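Side-chain contacts in glutathione S-transferase (Ceriporiopsis subvermispora, PDB 6J3E), which is a serine-type glutathione S-transferase that binds glutathione and probably transfers it to electrophilic substrates, as its family does: residues A[122-127]-A[212-217]; A[177-182]-A[229-234]. All coordinates share one frame; numbering follows the deposited sequence.

Interaction 1 (A[122-127]-A[212-217]); sequences AIVRAL and VGWVIW
In the all-helical C-terminal domain of the glutathione S-transferase fold, V124 and L127 of helix 109-136 meet W214 and W217 of helix 206-222. The short segments run nearly parallel, 20° apart. Their axes approach to 11.5 Å, and the two indoles help to fill that wide spacing. V124 lays its CG2 methyl over one face of the W214 six-membered ring, a CH-pi contact 3.5 Å from the ring centroid. CG1, anti to the backbone N (chi1 166°), touches the same ring, 3.7 Å from W214 CH2. L127 reaches between the two tryptophans with one methyl. Its CD1 lies 4.0 Å from W214 CE3 and 3.9 Å from W217 CZ3. No hydrogen bond links the segments. W214 also packs against P22 and K26 of helix 22-34, and F119 meets its ring. An alanine at W214 would probably leave V124 CG2 without its ring face and open a gap beside K26. N23 and K26, which bind glutathione in another structure of this protein, lie beside W214; this chain has none bound. This aromatic packing is therefore part of the interface between the thioredoxin-like and helical domains, next to the glutathione site of this transferase fold.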
ATOM      1  N   ALA A 122       5.886  -2.969  -3.063  1.00 48.44           N
ATOM      2  CA  ALA A 122       7.183  -2.301  -2.991  1.00 48.23           C
ATOM      3  C   ALA A 122       8.353  -3.267  -2.809  1.00 51.32           C
ATOM      4  O   ALA A 122       9.444  -3.002  -3.322  1.00 50.64           O
ATOM      5  CB  ALA A 122       7.201  -1.276  -1.858  1.00 49.28           C
ATOM      6  N   ILE A 123       8.169  -4.369  -2.087  1.00 48.81           N
ATOM      7  CA  ILE A 123       9.273  -5.226  -1.652  1.00 43.04           C
ATOM      8  C   ILE A 123       9.248  -6.571  -2.365  1.00 49.20           C
ATOM      9  O   ILE A 123      10.205  -6.938  -3.053  1.00 50.37           O
ATOM     10  CB  ILE A 123       9.254  -5.417  -0.119  1.00 47.96           C
ATOM     11  CG1 ILE A 123       9.373  -4.073   0.609  1.00 50.62           C
ATOM     12  CG2 ILE A 123      10.325  -6.373   0.321  1.00 45.98           C
ATOM     13  CD1 ILE A 123      10.346  -3.116  -0.043  1.00 53.50           C
ATOM     14  N   VAL A 124       8.151  -7.314  -2.224  1.00 50.77           N
ATOM     15  CA  VAL A 124       8.174  -8.756  -2.452  1.00 46.64           C
ATOM     16  C   VAL A 124       8.583  -9.075  -3.876  1.00 50.73           C
ATOM     17  O   VAL A 124       9.399  -9.977  -4.110  1.00 55.46           O
ATOM     18  CB  VAL A 124       6.808  -9.371  -2.106  1.00 54.03           C
ATOM     19  CG1 VAL A 124       6.697 -10.790  -2.667  1.00 53.65           C
ATOM     20  CG2 VAL A 124       6.611  -9.386  -0.608  1.00 49.67           C
ATOM     21  N   ARG A 125       8.042  -8.342  -4.853  1.00 51.43           N
ATOM     22  CA  ARG A 125       8.408  -8.622  -6.236  1.00 53.73           C
ATOM     23  C   ARG A 125       9.811  -8.136  -6.572  1.00 53.88           C
ATOM     24  O   ARG A 125      10.431  -8.673  -7.493  1.00 55.24           O
ATOM     25  CB  ARG A 125       7.400  -8.001  -7.187  1.00 53.93           C
ATOM     26  CG  ARG A 125       5.997  -8.070  -6.665  1.00 68.28           C
ATOM     27  CD  ARG A 125       5.185  -6.924  -7.214  1.00 72.75           C
ATOM     28  NE  ARG A 125       5.070  -7.003  -8.668  1.00 73.50           N
ATOM     29  CZ  ARG A 125       4.631  -6.005  -9.422  1.00 81.06           C
ATOM     30  NH1 ARG A 125       4.551  -6.140 -10.744  1.00 82.82           N
ATOM     31  NH2 ARG A 125       4.286  -4.851  -8.854  1.00 79.94           N
ATOM     32  N   ALA A 126      10.326  -7.138  -5.846  1.00 53.65           N
ATOM     33  CA  ALA A 126      11.709  -6.715  -6.049  1.00 54.83           C
ATOM     34  C   ALA A 126      12.684  -7.768  -5.539  1.00 49.77           C
ATOM     35  O   ALA A 126      13.729  -7.997  -6.151  1.00 51.00           O
ATOM     36  CB  ALA A 126      11.959  -5.373  -5.359  1.00 51.72           C
ATOM     37  N   LEU A 127      12.348  -8.438  -4.431  1.00 51.77           N
ATOM     38  CA  LEU A 127      13.244  -9.460  -3.906  1.00 52.22           C
ATOM     39  C   LEU A 127      13.333 -10.667  -4.824  1.00 54.64           C
ATOM     40  O   LEU A 127      14.419 -11.240  -4.976  1.00 54.95           O
ATOM     41  CB  LEU A 127      12.799  -9.905  -2.522  1.00 43.74           C
ATOM     42  CG  LEU A 127      12.840  -8.815  -1.468  1.00 45.51           C
ATOM     43  CD1 LEU A 127      12.385  -9.379  -0.131  1.00 51.93           C
ATOM     44  CD2 LEU A 127      14.231  -8.326  -1.341  1.00 47.24           C
ATOM     45  N   VAL A 212      10.355  -7.575   9.392  1.00 53.68           N
ATOM     46  CA  VAL A 212      11.452  -8.416   9.862  1.00 54.99           C
ATOM     47  C   VAL A 212      11.285  -9.837   9.340  1.00 51.86           C
ATOM     48  O   VAL A 212      12.271 -10.564   9.171  1.00 52.76           O
ATOM     49  CB  VAL A 212      11.559  -8.367  11.400  1.00 51.58           C
ATOM     50  CG1 VAL A 212      11.997  -6.969  11.848  1.00 52.48           C
ATOM     51  CG2 VAL A 212      10.237  -8.739  12.023  1.00 51.34           C
ATOM     52  N   GLY A 213      10.049 -10.253   9.063  1.00 55.68           N
ATOM     53  CA  GLY A 213       9.859 -11.535   8.411  1.00 54.45           C
ATOM     54  C   GLY A 213      10.635 -11.624   7.112  1.00 53.90           C
ATOM     55  O   GLY A 213      11.414 -12.562   6.891  1.00 50.31           O
ATOM     56  N   TRP A 214      10.453 -10.634   6.240  1.00 45.62           N
ATOM     57  CA  TRP A 214      11.095 -10.726   4.943  1.00 48.14           C
ATOM     58  C   TRP A 214      12.578 -10.403   5.046  1.00 50.87           C
ATOM     59  O   TRP A 214      13.380 -10.980   4.307  1.00 52.35           O
ATOM     60  CB  TRP A 214      10.376  -9.819   3.937  1.00 48.91           C
ATOM     61  CG  TRP A 214       9.018 -10.340   3.580  1.00 50.78           C
ATOM     62  CD1 TRP A 214       7.860 -10.191   4.309  1.00 51.25           C
ATOM     63  CD2 TRP A 214       8.666 -11.119   2.428  1.00 49.32           C
ATOM     64  NE1 TRP A 214       6.816 -10.833   3.680  1.00 50.83           N
ATOM     65  CE2 TRP A 214       7.280 -11.412   2.526  1.00 55.02           C
ATOM     66  CE3 TRP A 214       9.380 -11.605   1.331  1.00 50.67           C
ATOM     67  CZ2 TRP A 214       6.601 -12.167   1.558  1.00 52.11           C
ATOM     68  CZ3 TRP A 214       8.705 -12.349   0.374  1.00 53.00           C
ATOM     69  CH2 TRP A 214       7.326 -12.626   0.495  1.00 53.45           C
ATOM     70  N   VAL A 215      12.964  -9.525   5.976  1.00 49.94           N
ATOM     71  CA  VAL A 215      14.371  -9.161   6.089  1.00 51.91           C
ATOM     72  C   VAL A 215      15.176 -10.322   6.651  1.00 52.37           C
ATOM     73  O   VAL A 215      16.284 -10.602   6.180  1.00 53.99           O
ATOM     74  CB  VAL A 215      14.542  -7.882   6.928  1.00 49.20           C
ATOM     75  CG1 VAL A 215      16.015  -7.621   7.219  1.00 48.84           C
ATOM     76  CG2 VAL A 215      13.970  -6.717   6.185  1.00 48.14           C
ATOM     77  N   ILE A 216      14.625 -11.040   7.635  1.00 50.63           N
ATOM     78  CA  ILE A 216      15.362 -12.173   8.200  1.00 55.17           C
ATOM     79  C   ILE A 216      15.536 -13.266   7.152  1.00 55.73           C
ATOM     80  O   ILE A 216      16.537 -13.997   7.159  1.00 56.71           O
ATOM     81  CB  ILE A 216      14.685 -12.698   9.487  1.00 55.38           C
ATOM     82  CG1 ILE A 216      15.706 -13.413  10.357  1.00 57.35           C
ATOM     83  CG2 ILE A 216      13.536 -13.663   9.196  1.00 54.64           C
ATOM     84  CD1 ILE A 216      16.881 -12.560  10.711  1.00 54.53           C
ATOM     85  N   TRP A 217      14.587 -13.372   6.218  1.00 56.25           N
ATOM     86  CA  TRP A 217      14.736 -14.265   5.073  1.00 52.38           C
ATOM     87  C   TRP A 217      15.956 -13.886   4.254  1.00 52.86           C
ATOM     88  O   TRP A 217      16.759 -14.744   3.865  1.00 53.72           O
ATOM     89  CB  TRP A 217      13.464 -14.204   4.215  1.00 48.79           C
ATOM     90  CG  TRP A 217      13.473 -14.969   2.916  1.00 53.71           C
ATOM     91  CD1 TRP A 217      13.970 -16.230   2.691  1.00 53.21           C
ATOM     92  CD2 TRP A 217      12.955 -14.515   1.656  1.00 53.80           C
ATOM     93  NE1 TRP A 217      13.770 -16.587   1.386  1.00 49.23           N
ATOM     94  CE2 TRP A 217      13.152 -15.557   0.726  1.00 48.75           C
ATOM     95  CE3 TRP A 217      12.324 -13.336   1.230  1.00 48.27           C
ATOM     96  CZ2 TRP A 217      12.746 -15.455  -0.601  1.00 52.21           C
ATOM     97  CZ3 TRP A 217      11.933 -13.231  -0.088  1.00 46.36           C
ATOM     98  CH2 TRP A 217      12.138 -14.290  -0.990  1.00 51.37           C
TER

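Interaction 2 (A[177-182]-A[229-234])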
ATOM      1  N   LYS A 177      16.291  -1.811  -7.468  1.00 56.71           N
ATOM      2  CA  LYS A 177      14.859  -1.851  -7.230  1.00 47.38           C
ATOM      3  C   LYS A 177      14.549  -2.275  -5.803  1.00 48.70           C
ATOM      4  O   LYS A 177      13.593  -1.774  -5.192  1.00 48.87           O
ATOM      5  CB  LYS A 177      14.206  -2.779  -8.246  1.00 50.37           C
ATOM      6  CG  LYS A 177      12.774  -2.405  -8.569  1.00 62.73           C
ATOM      7  CD  LYS A 177      12.236  -3.138  -9.823  1.00 79.09           C
ATOM      8  CE  LYS A 177      10.698  -3.051  -9.935  1.00 75.08           C
ATOM      9  NZ  LYS A 177      10.029  -4.183  -9.213  1.00 77.64           N
ATOM     10  N   ILE A 178      15.360  -3.169  -5.241  1.00 49.72           N
ATOM     11  CA  ILE A 178      15.127  -3.583  -3.864  1.00 50.24           C
ATOM     12  C   ILE A 178      15.421  -2.441  -2.912  1.00 48.83           C
ATOM     13  O   ILE A 178      14.670  -2.202  -1.958  1.00 53.95           O
ATOM     14  CB  ILE A 178      15.966  -4.822  -3.507  1.00 53.75           C
ATOM     15  CG1 ILE A 178      15.518  -6.038  -4.323  1.00 54.37           C
ATOM     16  CG2 ILE A 178      15.890  -5.109  -1.996  1.00 44.06           C
ATOM     17  CD1 ILE A 178      16.575  -7.147  -4.370  1.00 46.88           C
ATOM     18  N   ARG A 179      16.525  -1.730  -3.136  1.00 51.65           N
ATOM     19  CA  ARG A 179      16.879  -0.630  -2.247  1.00 53.06           C
ATOM     20  C   ARG A 179      15.831   0.467  -2.306  1.00 49.12           C
ATOM     21  O   ARG A 179      15.424   1.000  -1.269  1.00 52.54           O
ATOM     22  CB  ARG A 179      18.262  -0.065  -2.591  1.00 56.21           C
ATOM     23  CG  ARG A 179      18.862   0.721  -1.421  1.00 58.65           C
ATOM     24  CD  ARG A 179      19.950   1.705  -1.827  1.00 59.67           C
ATOM     25  NE  ARG A 179      21.287   1.146  -1.639  1.00 73.25           N
ATOM     26  CZ  ARG A 179      22.149   1.532  -0.701  1.00 70.00           C
ATOM     27  NH1 ARG A 179      21.826   2.504   0.145  1.00 63.53           N
ATOM     28  NH2 ARG A 179      23.345   0.948  -0.623  1.00 70.04           N
ATOM     29  N   ALA A 180      15.355   0.800  -3.504  1.00 48.33           N
ATOM     30  CA  ALA A 180      14.318   1.817  -3.611  1.00 44.18           C
ATOM     31  C   ALA A 180      13.033   1.373  -2.904  1.00 53.04           C
ATOM     32  O   ALA A 180      12.348   2.194  -2.260  1.00 49.91           O
ATOM     33  CB  ALA A 180      14.076   2.149  -5.084  1.00 36.97           C
ATOM     34  N   GLY A 181      12.724   0.076  -2.959  1.00 51.18           N
ATOM     35  CA  GLY A 181      11.570  -0.428  -2.232  1.00 52.87           C
ATOM     36  C   GLY A 181      11.669  -0.169  -0.741  1.00 53.13           C
ATOM     37  O   GLY A 181      10.742   0.356  -0.123  1.00 52.32           O
ATOM     38  N   PHE A 182      12.797  -0.533  -0.138  1.00 50.38           N
ATOM     39  CA  PHE A 182      12.942  -0.231   1.277  1.00 49.45           C
ATOM     40  C   PHE A 182      13.039   1.270   1.541  1.00 49.41           C
ATOM     41  O   PHE A 182      12.713   1.706   2.643  1.00 48.37           O
ATOM     42  CB  PHE A 182      14.151  -0.959   1.844  1.00 49.64           C
ATOM     43  CG  PHE A 182      13.899  -2.401   2.083  1.00 53.82           C
ATOM     44  CD1 PHE A 182      14.038  -3.315   1.048  1.00 52.12           C
ATOM     45  CD2 PHE A 182      13.486  -2.848   3.338  1.00 53.07           C
ATOM     46  CE1 PHE A 182      13.785  -4.651   1.262  1.00 49.77           C
ATOM     47  CE2 PHE A 182      13.228  -4.188   3.562  1.00 48.66           C
ATOM     48  CZ  PHE A 182      13.377  -5.087   2.525  1.00 53.11           C
ATOM     49  N   TRP A 229      24.612  -8.888   2.116  1.00 54.18           N
ATOM     50  CA  TRP A 229      23.894  -8.641   3.361  1.00 59.26           C
ATOM     51  C   TRP A 229      24.601  -7.598   4.215  1.00 64.05           C
ATOM     52  O   TRP A 229      23.944  -6.738   4.830  1.00 61.47           O
ATOM     53  CB  TRP A 229      23.713  -9.915   4.181  1.00 52.34           C
ATOM     54  CG  TRP A 229      23.261  -9.540   5.544  1.00 57.50           C
ATOM     55  CD1 TRP A 229      24.002  -9.560   6.688  1.00 60.18           C
ATOM     56  CD2 TRP A 229      21.970  -9.017   5.912  1.00 58.57           C
ATOM     57  NE1 TRP A 229      23.246  -9.114   7.749  1.00 61.68           N
ATOM     58  CE2 TRP A 229      21.998  -8.773   7.298  1.00 57.10           C
ATOM     59  CE3 TRP A 229      20.791  -8.755   5.206  1.00 57.00           C
ATOM     60  CZ2 TRP A 229      20.899  -8.272   7.991  1.00 56.72           C
ATOM     61  CZ3 TRP A 229      19.698  -8.259   5.899  1.00 54.31           C
ATOM     62  CH2 TRP A 229      19.764  -8.017   7.272  1.00 57.10           C
ATOM     63  N   LYS A 230      25.932  -7.683   4.310  1.00 63.07           N
ATOM     64  CA  LYS A 230      26.633  -6.677   5.096  1.00 66.39           C
ATOM     65  C   LYS A 230      26.402  -5.282   4.523  1.00 58.55           C
ATOM     66  O   LYS A 230      26.343  -4.305   5.281  1.00 64.57           O
ATOM     67  CB  LYS A 230      28.128  -7.032   5.209  1.00 61.12           C
ATOM     68  CG  LYS A 230      28.463  -7.711   6.579  1.00 66.44           C
ATOM     69  CD  LYS A 230      27.917  -6.853   7.782  1.00 82.49           C
ATOM     70  CE  LYS A 230      28.544  -7.078   9.212  1.00 77.85           C
ATOM     71  NZ  LYS A 230      27.929  -8.113  10.089  1.00 76.19           N
ATOM     72  N   ASP A 231      26.195  -5.183   3.208  1.00 55.41           N
ATOM     73  CA  ASP A 231      25.786  -3.917   2.607  1.00 57.73           C
ATOM     74  C   ASP A 231      24.359  -3.555   2.998  1.00 65.83           C
ATOM     75  O   ASP A 231      24.057  -2.384   3.267  1.00 62.07           O
ATOM     76  CB  ASP A 231      25.907  -3.998   1.086  1.00 54.64           C
ATOM     77  CG  ASP A 231      25.380  -2.750   0.387  1.00 66.73           C
ATOM     78  OD1 ASP A 231      25.878  -1.631   0.671  1.00 65.69           O
ATOM     79  OD2 ASP A 231      24.458  -2.887  -0.456  1.00 70.96           O
ATOM     80  N   PHE A 232      23.469  -4.554   3.030  1.00 64.35           N
ATOM     81  CA  PHE A 232      22.069  -4.304   3.356  1.00 60.97           C
ATOM     82  C   PHE A 232      21.930  -3.625   4.706  1.00 59.74           C
ATOM     83  O   PHE A 232      21.051  -2.773   4.888  1.00 56.19           O
ATOM     84  CB  PHE A 232      21.281  -5.621   3.345  1.00 57.40           C
ATOM     85  CG  PHE A 232      19.782  -5.450   3.317  1.00 56.96           C
ATOM     86  CD1 PHE A 232      19.077  -5.141   4.466  1.00 58.39           C
ATOM     87  CD2 PHE A 232      19.069  -5.635   2.142  1.00 63.73           C
ATOM     88  CE1 PHE A 232      17.709  -4.998   4.440  1.00 55.35           C
ATOM     89  CE2 PHE A 232      17.686  -5.511   2.119  1.00 55.81           C
ATOM     90  CZ  PHE A 232      17.012  -5.187   3.267  1.00 55.49           C
ATOM     91  N   GLU A 233      22.767  -3.992   5.677  1.00 62.00           N
ATOM     92  CA  GLU A 233      22.536  -3.405   6.988  1.00 58.36           C
ATOM     93  C   GLU A 233      23.065  -1.984   7.110  1.00 59.46           C
ATOM     94  O   GLU A 233      22.886  -1.372   8.168  1.00 63.88           O
ATOM     95  CB  GLU A 233      23.104  -4.272   8.121  1.00 58.38           C
ATOM     96  CG  GLU A 233      24.173  -5.290   7.806  1.00 62.69           C
ATOM     97  CD  GLU A 233      24.509  -6.118   9.026  1.00 64.22           C
ATOM     98  OE1 GLU A 233      23.612  -6.821   9.551  1.00 60.86           O
ATOM     99  OE2 GLU A 233      25.653  -6.008   9.504  1.00 69.47           O
ATOM    100  N   THR A 234      23.692  -1.432   6.070  1.00 58.30           N
ATOM    101  CA  THR A 234      24.014  -0.012   6.081  1.00 54.92           C
ATOM    102  C   THR A 234      22.920   0.840   5.462  1.00 59.54           C
ATOM    103  O   THR A 234      23.003   2.070   5.523  1.00 59.73           O
ATOM    104  CB  THR A 234      25.310   0.263   5.329  1.00 52.20           C
ATOM    105  OG1 THR A 234      25.026   0.344   3.923  1.00 49.97           O
ATOM    106  CG2 THR A 234      26.327  -0.837   5.593  1.00 54.45           C
TER
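F182 and F232 form a T-shaped (edge-to-face) pair in the helical domain of the transferase fold. It joins helix 169-189 to the short helix 227-232. The edge of F232 points at the face of F182. The ring centroids are 5.1 Å apart and the planes stand at 84°. F232 CZ does the touching, 3.7 Å from F182 CZ and offset toward the rim of that ring. The chi1 of F232 (-165°) sets CG anti to the backbone N and carries the ring across to helix 169-189. Both phenylalanines are buried. F182 also packs on I123, and W240 makes a second edge-to-face contact with it. F232 meets the ring of W235. This is the tight part of the contact, and between the two segments it is purely aromatic.

The outer side is looser and polar. R179 is exposed and D231 partly so. Their salt bridge is long, with R179 NH2 3.8 Å from D231 OD1. The carboxylate lies oblique to the guanidinium, and the two planes are clearly inclined to each other. R179 bends at chi3 to bring NH2 over. W235 serves both residues: its ring makes a cation-pi contact with R179, and its NE1 is hydrogen-bonded to D231 OD2. That hydrogen bond, not the long salt bridge, is the stronger polar contact of the D231 carboxylate.

At the end of helix 227-232 the polar contacts are local. K230 NZ makes a salt bridge to E233 OE2 at 3.2 Å, within the same turn of chain. T234 closes back on the helix through both its backbone N and its hydroxyl. D231 O accepts both bonds. The hydroxyl bond, T234 OG1 to D231 O, is 3.0 Å long and lies in the carbonyl plane, with a C=O...OG1 angle of 147°.

Overall arrangement
Both interactions lie in the helical C-terminal domain, with centres about 10 Å apart. Interaction 1 is nearer the centre of the chain, its own centre about 7 Å away, against about 16 Å for interaction 2. Along the chain their segments alternate: 122-127, 177-182, 212-217, 229-234. Helices 109-136 and 169-189 join them directly. I123 CD1 packs on the backbone of G181 and F182, and L127 CD2 lies 3.7 Å from I178 CG2. V215 of helix 206-222 touches F182 as well. The packing thus runs continuously from the W214 side, beside the glutathione site, out to the short helix 227-232 and its partly buried contact.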